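Local coordinates for niemann-Pick type C2 protein (PDB 3WEB) that binds oleic acid inside an immunoglobulin-like beta-sandwich and probably carries such lipids as chemical signals in the worker ant, at residues I16-C21 with C28-E33; V46-V51 with E120-V125; E72-P77 with C83-D88. All blocks are in the same frame, centred on the assembly; numbering follows the deposited sequence.

Overall arrangement
From the N terminus, contact 1 closes first: strand 11-18 ends, the chain loops out, and strand 28-30 returns to meet it, so a strand of the three-stranded antiparallel sheet is tied to one of the larger mixed sheet. Contact 2 opens later, at 46-51 after strand 34-44, and closes only at 120-125, spanning much of the sandwich. Contact 3 lies within that span, closing the short loop between 72-77 and 83-88. Contacts 2 and 3 touch at one end of the fold, their centres about 9 Å apart, whereas contact 1 sits across the chain's centre, its centre about 24 Å from the centres of both, meeting contact 2 where I16 packs on V125.

Contact 1 (I16-C21 with C28-E33); sequences IIISSC and CSIIRE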
# COMPACT_ATOMS: atom_id res chain seq x y z
N ILE A 16 -4.93 7.80 -0.56
CA ILE A 16 -4.20 7.03 0.45
C ILE A 16 -4.18 7.84 1.73
O ILE A 16 -3.88 9.03 1.70
CB ILE A 16 -2.74 6.75 0.03
CG1 ILE A 16 -2.65 6.27 -1.43
CG2 ILE A 16 -2.06 5.79 1.00
CD1 ILE A 16 -3.27 4.91 -1.70
N ILE A 17 -4.53 7.20 2.85
CA ILE A 17 -4.43 7.84 4.16
C ILE A 17 -3.57 6.97 5.07
O ILE A 17 -3.83 5.78 5.23
CB ILE A 17 -5.80 8.06 4.83
CG1 ILE A 17 -6.73 8.86 3.92
CG2 ILE A 17 -5.65 8.73 6.19
CD1 ILE A 17 -8.19 8.83 4.33
N ILE A 18 -2.54 7.58 5.65
CA ILE A 18 -1.70 6.91 6.64
C ILE A 18 -1.82 7.72 7.92
O ILE A 18 -1.54 8.91 7.93
CB ILE A 18 -0.23 6.79 6.19
CG1 ILE A 18 -0.14 5.99 4.88
CG2 ILE A 18 0.59 6.10 7.28
CD1 ILE A 18 1.25 5.89 4.29
N SER A 19 -2.24 7.06 9.00
CA SER A 19 -2.63 7.73 10.25
C SER A 19 -1.53 8.59 10.87
O SER A 19 -1.83 9.59 11.51
CB SER A 19 -3.12 6.71 11.28
OG SER A 19 -2.09 5.80 11.63
N SER A 20 -0.28 8.20 10.66
CA SER A 20 0.84 8.87 11.31
C SER A 20 1.38 10.08 10.54
O SER A 20 2.23 10.81 11.05
CB SER A 20 1.98 7.87 11.54
OG SER A 20 2.37 7.27 10.32
N CYS A 21 0.89 10.30 9.33
CA CYS A 21 1.43 11.39 8.52
C CYS A 21 0.38 12.10 7.68
O CYS A 21 -0.70 11.58 7.45
CB CYS A 21 2.56 10.90 7.62
SG CYS A 21 2.03 9.91 6.20
N CYS A 28 6.47 11.06 4.69
CA CYS A 28 5.48 10.46 5.60
C CYS A 28 6.15 9.94 6.87
O CYS A 28 6.91 8.97 6.80
CB CYS A 28 4.71 9.32 4.92
SG CYS A 28 3.51 8.50 5.99
N SER A 29 5.89 10.60 8.00
CA SER A 29 6.36 10.13 9.31
C SER A 29 5.69 8.80 9.67
O SER A 29 4.47 8.69 9.61
CB SER A 29 6.05 11.15 10.41
OG SER A 29 6.65 12.40 10.13
N ILE A 30 6.51 7.82 10.02
CA ILE A 30 6.06 6.52 10.51
C ILE A 30 6.65 6.38 11.91
O ILE A 30 7.87 6.29 12.07
CB ILE A 30 6.54 5.36 9.59
CG1 ILE A 30 6.01 5.55 8.16
CG2 ILE A 30 6.18 3.99 10.17
CD1 ILE A 30 4.52 5.29 7.97
N ILE A 31 5.78 6.40 12.91
CA ILE A 31 6.22 6.41 14.31
C ILE A 31 6.41 4.98 14.81
O ILE A 31 5.49 4.17 14.73
CB ILE A 31 5.21 7.15 15.23
CG1 ILE A 31 4.69 8.45 14.59
CG2 ILE A 31 5.80 7.37 16.61
CD1 ILE A 31 5.72 9.54 14.36
N ARG A 32 7.60 4.68 15.30
CA ARG A 32 7.85 3.38 15.92
C ARG A 32 7.18 3.30 17.30
O ARG A 32 6.91 4.34 17.92
CB ARG A 32 9.34 3.04 15.99
CG ARG A 32 10.25 4.19 16.35
CD ARG A 32 11.67 3.90 15.89
NE ARG A 32 12.59 4.98 16.24
CZ ARG A 32 13.92 4.90 16.12
NH1 ARG A 32 14.48 3.79 15.67
NH2 ARG A 32 14.68 5.94 16.46
N GLU A 33 6.92 2.08 17.74
CA GLU A 33 6.16 1.80 18.97
C GLU A 33 4.75 2.38 18.92
O GLU A 33 4.22 2.86 19.92
CB GLU A 33 6.92 2.25 20.22
CG GLU A 33 8.29 1.61 20.36
CD GLU A 33 8.77 1.59 21.80
OE1 GLU A 33 8.96 2.67 22.39
OE2 GLU A 33 8.97 0.47 22.33
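With chi1 at 74°, the SG of C21 sits between its own backbone N and carbonyl carbon, while the SG of C28 lies anti to its N (chi1 178°); the two sulfurs thereby meet in a disulfide of 2.1 Å between C21 SG and C28 SG. Its chi3 of -88° sets the two CB-SG bonds nearly perpendicular about the S-S bond, close to the relaxed value. I18 packs against this bridge from within, its CD1 3.8 Å from C28 SG, and its CG2 branch meets the CD1 of I30 at 4.1 Å, the two side chains crossing obliquely. The main chain of the first segment folds back in a type I beta turn from I18 to C21, fastened by a backbone hydrogen bond from C21 N to I18 O. That turn presents S20 to the returning strand, where its OG donates to S29 O over a short 2.6 Å, in the carbonyl plane. The CB of S20 also rests 4.1 Å from I31 CG1, and I30 CD1 approaches the hydroxyl itself at 3.8 Å. An alanine in place of S20 would lack the hydroxyl and is likely to leave the S29 carbonyl without this donor, so that the turn loses its hydrogen bond to the strand. The hydroxyl of S29 serves other partners, E25 and K132. Strand 28-30 runs parallel to strand 121-131, whereas strand 11-18 pairs with 34-44. The arrangement is thus a disulfide-closed loop joining the two sheets of the ML-domain beta-sandwich. On its inner side I18 and I30 touch the bound oleic acid and so line part of the lipid-binding pocket.

Contact 2 (V46-V51 with E120-V125); sequences VDVKNV and EKITCV
I122 lays its CD1 methyl against the neighbouring methyls of V48 and V51, touching both from one side. It meets V48 tip to tip, with CD1 4.0 Å from V48 CG1, and crosses V51 at about a right angle, where the same methyl lies 4.1 Å from V51 CG2. The extended outer part of the isoleucine, with CD1 nearly anti to CA (chi2 160°), carries the methyl to both valines. No hydrogen bond joins the segments, and the CA atoms of V51 and I122 remain 8.7 Å apart, so side chains alone span the gap. The chain turns a corner at I122, and I122 and T123 both face F114 of strand 107-116 in a classic beta bulge, a break in strand 121-131 at this end of the immunoglobulin-like beta-sandwich. The contact thus joins the bulge to the loop leading from strand 34-44 into strand 51-59. All three touching residues are buried. F42 of strand 34-44 also packs on I122, while V51 rests on F114 and V48 on L85. Farther along the strand, C124 is bonded through its SG to C6, anchoring it to the N-terminal part of the chain.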
# COMPACT_ATOMS: atom_id res chain seq x y z
N VAL A 46 -11.07 -3.85 -14.38
CA VAL A 46 -11.56 -5.17 -14.77
C VAL A 46 -12.06 -5.92 -13.53
O VAL A 46 -11.77 -5.51 -12.41
CB VAL A 46 -10.45 -6.02 -15.44
CG1 VAL A 46 -10.00 -5.39 -16.76
CG2 VAL A 46 -9.26 -6.23 -14.50
N ASP A 47 -12.83 -6.99 -13.74
CA ASP A 47 -13.22 -7.85 -12.63
C ASP A 47 -11.98 -8.57 -12.10
O ASP A 47 -11.15 -9.02 -12.88
CB ASP A 47 -14.26 -8.88 -13.09
CG ASP A 47 -15.62 -8.27 -13.37
OD1 ASP A 47 -15.91 -7.14 -12.91
OD2 ASP A 47 -16.42 -8.95 -14.05
N VAL A 48 -11.85 -8.65 -10.79
CA VAL A 48 -10.66 -9.23 -10.16
C VAL A 48 -11.05 -10.38 -9.24
O VAL A 48 -11.89 -10.22 -8.36
CB VAL A 48 -9.87 -8.14 -9.39
CG1 VAL A 48 -8.71 -8.74 -8.60
CG2 VAL A 48 -9.37 -7.06 -10.34
N LYS A 49 -10.45 -11.55 -9.47
CA LYS A 49 -10.79 -12.75 -8.69
C LYS A 49 -10.03 -12.88 -7.38
O LYS A 49 -10.57 -13.37 -6.40
CB LYS A 49 -10.60 -14.01 -9.54
CG LYS A 49 -11.74 -14.24 -10.52
CD LYS A 49 -11.58 -15.55 -11.28
CE LYS A 49 -11.61 -16.76 -10.37
NZ LYS A 49 -11.37 -18.02 -11.13
N ASN A 50 -8.77 -12.45 -7.38
CA ASN A 50 -7.93 -12.49 -6.18
C ASN A 50 -6.91 -11.36 -6.21
O ASN A 50 -6.48 -10.93 -7.29
CB ASN A 50 -7.20 -13.84 -6.07
CG ASN A 50 -6.58 -14.07 -4.71
OD1 ASN A 50 -7.21 -13.87 -3.67
ND2 ASN A 50 -5.33 -14.52 -4.70
N VAL A 51 -6.54 -10.87 -5.03
CA VAL A 51 -5.57 -9.78 -4.92
C VAL A 51 -4.35 -10.23 -4.11
O VAL A 51 -4.50 -10.77 -3.02
CB VAL A 51 -6.19 -8.52 -4.26
CG1 VAL A 51 -5.18 -7.38 -4.20
CG2 VAL A 51 -7.44 -8.07 -5.01
N GLU A 120 -1.03 -8.83 -12.77
CA GLU A 120 -1.18 -7.49 -13.35
C GLU A 120 -1.40 -6.49 -12.22
O GLU A 120 -2.11 -6.79 -11.26
CB GLU A 120 -2.38 -7.44 -14.30
CG GLU A 120 -2.34 -8.48 -15.41
CD GLU A 120 -3.59 -8.47 -16.28
OE1 GLU A 120 -4.72 -8.55 -15.75
OE2 GLU A 120 -3.45 -8.38 -17.51
N LYS A 121 -0.80 -5.30 -12.34
CA LYS A 121 -0.93 -4.28 -11.29
C LYS A 121 -2.27 -3.55 -11.35
O LYS A 121 -2.57 -2.87 -12.33
CB LYS A 121 0.23 -3.27 -11.35
CG LYS A 121 1.58 -3.89 -10.99
CD LYS A 121 2.74 -2.93 -11.21
CE LYS A 121 4.03 -3.72 -11.31
NZ LYS A 121 5.24 -2.87 -11.12
N ILE A 122 -3.04 -3.70 -10.27
CA ILE A 122 -4.27 -2.92 -10.06
C ILE A 122 -3.89 -1.53 -9.58
O ILE A 122 -4.41 -0.53 -10.07
CB ILE A 122 -5.19 -3.58 -9.01
CG1 ILE A 122 -5.45 -5.05 -9.36
CG2 ILE A 122 -6.51 -2.82 -8.91
CD1 ILE A 122 -5.92 -5.88 -8.18
N THR A 123 -2.97 -1.48 -8.61
CA THR A 123 -2.46 -0.22 -8.08
C THR A 123 -0.96 -0.28 -7.88
O THR A 123 -0.41 -1.34 -7.60
CB THR A 123 -3.08 0.11 -6.71
OG1 THR A 123 -2.78 -0.95 -5.79
CG2 THR A 123 -4.59 0.27 -6.82
N CYS A 124 -0.32 0.88 -7.99
CA CYS A 124 1.08 1.04 -7.60
C CYS A 124 1.22 2.43 -7.00
O CYS A 124 1.04 3.43 -7.69
CB CYS A 124 2.00 0.91 -8.81
SG CYS A 124 3.76 0.74 -8.40
N VAL A 125 1.55 2.46 -5.71
CA VAL A 125 1.68 3.70 -4.93
C VAL A 125 3.13 3.86 -4.53
O VAL A 125 3.76 2.91 -4.08
CB VAL A 125 0.82 3.63 -3.64
CG1 VAL A 125 0.96 4.91 -2.83
CG2 VAL A 125 -0.65 3.35 -3.98

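Contact 3 (E72-P77 with C83-D88); sequences EICKDP and CPLKKD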
# COMPACT_ATOMS: atom_id res chain seq x y z
N GLU A 72 -2.50 -11.60 0.73
CA GLU A 72 -3.76 -11.94 0.08
C GLU A 72 -4.88 -11.14 0.74
O GLU A 72 -5.56 -11.60 1.67
CB GLU A 72 -4.02 -13.45 0.10
CG GLU A 72 -3.09 -14.22 -0.83
CD GLU A 72 -3.62 -15.59 -1.19
OE1 GLU A 72 -4.34 -15.70 -2.20
OE2 GLU A 72 -3.31 -16.55 -0.46
N ILE A 73 -5.04 -9.92 0.24
CA ILE A 73 -5.94 -8.91 0.77
C ILE A 73 -7.38 -9.38 0.92
O ILE A 73 -8.04 -9.06 1.91
CB ILE A 73 -5.91 -7.65 -0.14
CG1 ILE A 73 -4.48 -7.12 -0.30
CG2 ILE A 73 -6.91 -6.60 0.32
CD1 ILE A 73 -3.73 -6.88 0.99
N CYS A 74 -7.87 -10.13 -0.06
CA CYS A 74 -9.26 -10.59 -0.06
C CYS A 74 -9.51 -11.68 0.97
O CYS A 74 -10.65 -11.92 1.37
CB CYS A 74 -9.66 -11.07 -1.45
SG CYS A 74 -10.05 -9.70 -2.55
N LYS A 75 -8.43 -12.33 1.42
CA LYS A 75 -8.52 -13.41 2.39
C LYS A 75 -8.18 -12.95 3.81
O LYS A 75 -8.20 -13.75 4.75
CB LYS A 75 -7.62 -14.57 1.93
CG LYS A 75 -8.02 -15.11 0.57
CD LYS A 75 -7.06 -16.16 0.05
CE LYS A 75 -7.43 -16.57 -1.36
NZ LYS A 75 -6.57 -17.68 -1.85
N ASP A 76 -7.87 -11.67 3.97
CA ASP A 76 -7.61 -11.07 5.27
C ASP A 76 -8.92 -10.51 5.80
O ASP A 76 -9.44 -9.55 5.25
CB ASP A 76 -6.53 -9.98 5.14
CG ASP A 76 -6.44 -9.07 6.36
OD1 ASP A 76 -7.04 -9.36 7.42
OD2 ASP A 76 -5.76 -8.02 6.25
N PRO A 77 -9.46 -11.10 6.89
CA PRO A 77 -10.78 -10.72 7.41
C PRO A 77 -10.89 -9.26 7.87
O PRO A 77 -12.01 -8.72 7.95
CB PRO A 77 -10.98 -11.68 8.59
CG PRO A 77 -9.60 -12.03 9.02
CD PRO A 77 -8.79 -12.08 7.76
N CYS A 83 -13.32 -10.28 -2.31
CA CYS A 83 -13.29 -10.70 -3.71
C CYS A 83 -14.55 -11.51 -4.06
O CYS A 83 -15.16 -12.11 -3.18
CB CYS A 83 -12.04 -11.54 -3.95
SG CYS A 83 -10.54 -10.59 -4.31
N PRO A 84 -14.94 -11.53 -5.35
CA PRO A 84 -14.30 -10.84 -6.48
C PRO A 84 -14.57 -9.34 -6.49
O PRO A 84 -15.62 -8.89 -6.02
CB PRO A 84 -14.93 -11.52 -7.70
CG PRO A 84 -16.27 -11.96 -7.24
CD PRO A 84 -16.11 -12.32 -5.78
N LEU A 85 -13.62 -8.57 -7.01
CA LEU A 85 -13.79 -7.13 -7.17
C LEU A 85 -14.53 -6.87 -8.46
O LEU A 85 -14.21 -7.44 -9.50
CB LEU A 85 -12.44 -6.41 -7.20
CG LEU A 85 -11.36 -6.79 -6.19
CD1 LEU A 85 -10.16 -5.86 -6.36
CD2 LEU A 85 -11.87 -6.76 -4.75
N LYS A 86 -15.54 -6.01 -8.37
CA LYS A 86 -16.30 -5.63 -9.55
C LYS A 86 -15.63 -4.49 -10.30
O LYS A 86 -15.21 -3.48 -9.72
CB LYS A 86 -17.72 -5.21 -9.16
CG LYS A 86 -18.55 -6.31 -8.51
CD LYS A 86 -19.94 -5.75 -8.24
CE LYS A 86 -20.92 -6.84 -7.85
NZ LYS A 86 -22.14 -6.18 -7.32
N LYS A 87 -15.55 -4.65 -11.62
CA LYS A 87 -15.08 -3.62 -12.53
C LYS A 87 -15.72 -2.26 -12.22
O LYS A 87 -16.93 -2.18 -11.99
CB LYS A 87 -15.43 -4.07 -13.96
CG LYS A 87 -15.15 -3.07 -15.06
CD LYS A 87 -15.79 -3.54 -16.35
CE LYS A 87 -15.63 -2.50 -17.44
NZ LYS A 87 -14.23 -2.51 -17.95
N ASP A 88 -14.89 -1.21 -12.17
CA ASP A 88 -15.33 0.19 -12.09
C ASP A 88 -15.97 0.63 -10.77
O ASP A 88 -16.52 1.72 -10.68
CB ASP A 88 -16.27 0.54 -13.26
CG ASP A 88 -15.57 0.47 -14.60
OD1 ASP A 88 -14.34 0.62 -14.64
OD2 ASP A 88 -16.26 0.27 -15.62
O HOH W 1 -12.94 -12.33 -0.43
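C74 and C83 point toward each other and join through a disulfide, C74 SG to C83 SG 2.0 Å. Both sulfurs lie beside their own backbone N, anti to the carbonyl carbon, and the bridge is twisted to a chi3 of 64°. This rotation, well short of a right angle, draws the two CB atoms together: C74 CB and C83 CB stand only 3.5 Å apart, tighter than ordinary van der Waals contact. L85 adds a lighter touch, its CD2 reaching back to within 4.1 Å of C74 SG. The bridge closes a short loop from C74 to C83 within the long connection between strands 62-66 and 91-99 of the ML-domain beta-sandwich, at its periphery, with V51 of strand 51-59 packing against both C74 and L85. A water adds a second link between the backbones, donating to C74 O at 2.9 Å and accepting from C83 N at 2.8 Å. Within 72-77, K75 folds back over one turn of backbone to E72, K75 NZ lying 3.0 Å from E72 OE1 in a salt bridge that meets the oxygen on its syn side but 34° out of the carboxylate plane. The same E72 oxygen also receives a hydrogen bond from N50.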